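HAD superfamily hydrolase (Brucella suis biovar 1, PDB 6NQ4) probably acts as a phosphatase of the haloacid dehalogenase superfamily, hydrolysing phosphate esters. Local coordinates at residues A[115-120]-A[135-140]. Numbering follows the deposited sequence.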
loop_
_atom_site.group_PDB
_atom_site.type_symbol
_atom_site.label_atom_id
_atom_site.label_comp_id
_atom_site.label_asym_id
_atom_site.label_seq_id
_atom_site.Cartn_x
_atom_site.Cartn_y
_atom_site.Cartn_z
ATOM N N GLY A 115 8.386 -18.719 -0.759
ATOM C CA GLY A 115 8.804 -19.124 0.564
ATOM C C GLY A 115 8.288 -20.488 0.957
ATOM O O GLY A 115 7.777 -21.247 0.125
ATOM N N PRO A 116 8.443 -20.838 2.238
ATOM C CA PRO A 116 7.970 -22.143 2.718
ATOM C C PRO A 116 6.465 -22.276 2.531
ATOM O O PRO A 116 5.713 -21.313 2.694
ATOM C CB PRO A 116 8.343 -22.124 4.206
ATOM C CG PRO A 116 9.433 -21.083 4.326
ATOM C CD PRO A 116 9.069 -20.042 3.309
ATOM N N ARG A 117 6.016 -23.485 2.195
ATOM C CA ARG A 117 4.600 -23.634 1.887
ATOM C C ARG A 117 3.726 -23.847 3.120
ATOM O O ARG A 117 2.513 -23.614 3.042
ATOM C CB ARG A 117 4.380 -24.720 0.830
ATOM C CG ARG A 117 4.472 -26.107 1.371
ATOM C CD ARG A 117 4.319 -27.146 0.253
ATOM N NE ARG A 117 3.068 -26.962 -0.478
ATOM C CZ ARG A 117 1.891 -27.411 -0.057
ATOM N NH1 ARG A 117 1.800 -28.067 1.094
ATOM N NH2 ARG A 117 0.804 -27.199 -0.781
ATOM N N ARG A 118 4.296 -24.266 4.255
ATOM C CA ARG A 118 3.542 -24.395 5.501
ATOM C C ARG A 118 3.615 -23.063 6.241
ATOM O O ARG A 118 4.646 -22.733 6.835
ATOM C CB ARG A 118 4.110 -25.529 6.343
ATOM C CG ARG A 118 4.008 -26.873 5.643
ATOM C CD ARG A 118 4.757 -27.971 6.396
ATOM N NE ARG A 118 4.153 -28.242 7.696
ATOM C CZ ARG A 118 3.031 -28.936 7.870
ATOM N NH1 ARG A 118 2.379 -29.429 6.826
ATOM N NH2 ARG A 118 2.555 -29.137 9.094
ATOM N N ILE A 119 2.513 -22.312 6.215
ATOM C CA ILE A 119 2.476 -20.898 6.579
ATOM C C ILE A 119 1.616 -20.692 7.815
ATOM O O ILE A 119 0.520 -21.250 7.918
ATOM C CB ILE A 119 1.889 -20.084 5.409
ATOM C CG1 ILE A 119 2.883 -20.070 4.248
ATOM C CG2 ILE A 119 1.493 -18.655 5.871
ATOM C CD1 ILE A 119 2.280 -19.564 2.936
ATOM N N PHE A 120 2.110 -19.861 8.744
ATOM C CA PHE A 120 1.316 -19.339 9.847
ATOM C C PHE A 120 0.815 -17.947 9.467
ATOM O O PHE A 120 1.619 -17.035 9.221
ATOM C CB PHE A 120 2.167 -19.281 11.114
ATOM C CG PHE A 120 1.476 -18.666 12.293
ATOM C CD1 PHE A 120 0.316 -19.227 12.824
ATOM C CD2 PHE A 120 1.991 -17.520 12.878
ATOM C CE1 PHE A 120 -0.300 -18.648 13.938
ATOM C CE2 PHE A 120 1.386 -16.949 13.992
ATOM C CZ PHE A 120 0.243 -17.510 14.516
ATOM N N ASP A 135 -0.006 -22.488 -3.881
ATOM C CA ASP A 135 0.197 -23.869 -3.437
ATOM C C ASP A 135 0.784 -23.868 -2.028
ATOM O O ASP A 135 1.944 -24.222 -1.789
ATOM C CB ASP A 135 1.078 -24.623 -4.423
ATOM C CG ASP A 135 1.324 -26.072 -4.009
ATOM O OD1 ASP A 135 0.553 -26.607 -3.181
ATOM O OD2 ASP A 135 2.298 -26.671 -4.511
ATOM N N VAL A 136 -0.058 -23.465 -1.076
ATOM C CA VAL A 136 0.364 -23.296 0.306
ATOM C C VAL A 136 -0.616 -23.990 1.237
ATOM O O VAL A 136 -1.736 -24.336 0.858
ATOM C CB VAL A 136 0.510 -21.812 0.691
ATOM C CG1 VAL A 136 1.518 -21.135 -0.219
ATOM C CG2 VAL A 136 -0.845 -21.106 0.626
ATOM N N GLU A 137 -0.172 -24.193 2.478
ATOM C CA GLU A 137 -0.991 -24.817 3.508
ATOM C C GLU A 137 -0.940 -23.950 4.750
ATOM O O GLU A 137 0.139 -23.731 5.308
ATOM C CB GLU A 137 -0.469 -26.215 3.842
ATOM C CG GLU A 137 -1.382 -26.989 4.768
ATOM C CD GLU A 137 -0.850 -28.370 5.079
ATOM O OE1 GLU A 137 0.053 -28.840 4.352
ATOM O OE2 GLU A 137 -1.335 -28.981 6.056
ATOM N N LEU A 138 -2.096 -23.465 5.193
ATOM C CA LEU A 138 -2.141 -22.677 6.417
ATOM C C LEU A 138 -2.184 -23.618 7.614
ATOM O O LEU A 138 -3.023 -24.528 7.677
ATOM C CB LEU A 138 -3.343 -21.738 6.425
ATOM C CG LEU A 138 -3.380 -20.743 5.265
ATOM C CD1 LEU A 138 -4.564 -19.821 5.431
ATOM C CD2 LEU A 138 -2.101 -19.948 5.145
ATOM N N VAL A 139 -1.258 -23.421 8.555
ATOM C CA VAL A 139 -1.059 -24.363 9.642
ATOM C C VAL A 139 -1.020 -23.617 10.970
ATOM O O VAL A 139 -0.993 -22.386 11.023
ATOM C CB VAL A 139 0.201 -25.236 9.441
ATOM C CG1 VAL A 139 0.112 -26.014 8.132
ATOM C CG2 VAL A 139 1.468 -24.381 9.463
ATOM N N GLU A 140 -1.066 -24.388 12.049
ATOM C CA GLU A 140 -0.905 -23.837 13.380
ATOM C C GLU A 140 0.502 -23.288 13.553
ATOM O O GLU A 140 1.441 -23.681 12.860
ATOM C CB GLU A 140 -1.094 -24.932 14.427
ATOM C CG GLU A 140 -2.412 -25.648 14.340
ATOM C CD GLU A 140 -3.478 -24.987 15.172
ATOM O OE1 GLU A 140 -3.277 -23.825 15.587
ATOM O OE2 GLU A 140 -4.513 -25.636 15.423
#
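With chi1 at 77°, Arg117 holds CG between its own backbone N and carbonyl carbon, and a bend at chi3 brings the guanidinium to Asp135; Glu137, extended from CB onward, places its carboxylate between the guanidinium groups of Arg117 and Arg118. These groups decorate a parallel pair at the outer edge of the five-stranded parallel sheet of the inserted domain, consistent with the C2-type cap of this superfamily. The short strand 137-138 is outermost there and 118-122 lies next to it, bonded on its other side to 146-149. The backbones are joined by three bonds: Glu137 N gives to Arg117 O (2.8 Å), Ile119 N to Glu137 O (2.9 Å), and Val139 N to Ile119 O (2.9 Å). Ile119 thus uses both its N-H and its carbonyl on the edge strand, as expected of parallel pairing.

On the face carrying Arg118 and Glu137, the charges form a salt-bridge network. OE1 of Glu137 lies 3.4 Å from NH1 of Arg118, the two side chains running alongside with their flat groups almost perpendicular, while Arg117 NH1 makes a longer bridge to the same oxygen. At the network's far end, Arg117 NH2 forms a salt bridge with Asp135 OD1, near the guanidinium plane; its modelled length of 2.5 Å is unusually short and therefore doubtful. Val139 CG1 sits over one face of the Arg118 guanidinium, toward its rim. The opposite face of the sheet is apolar: Leu138 CD2 touches Ile119 CG2, and Leu138 also reaches Leu128. Ile119 and Val136 both pack on Ile112 of helix 104-114, and Ile119 CD1 meets Val136 CG1 at 3.6 Å.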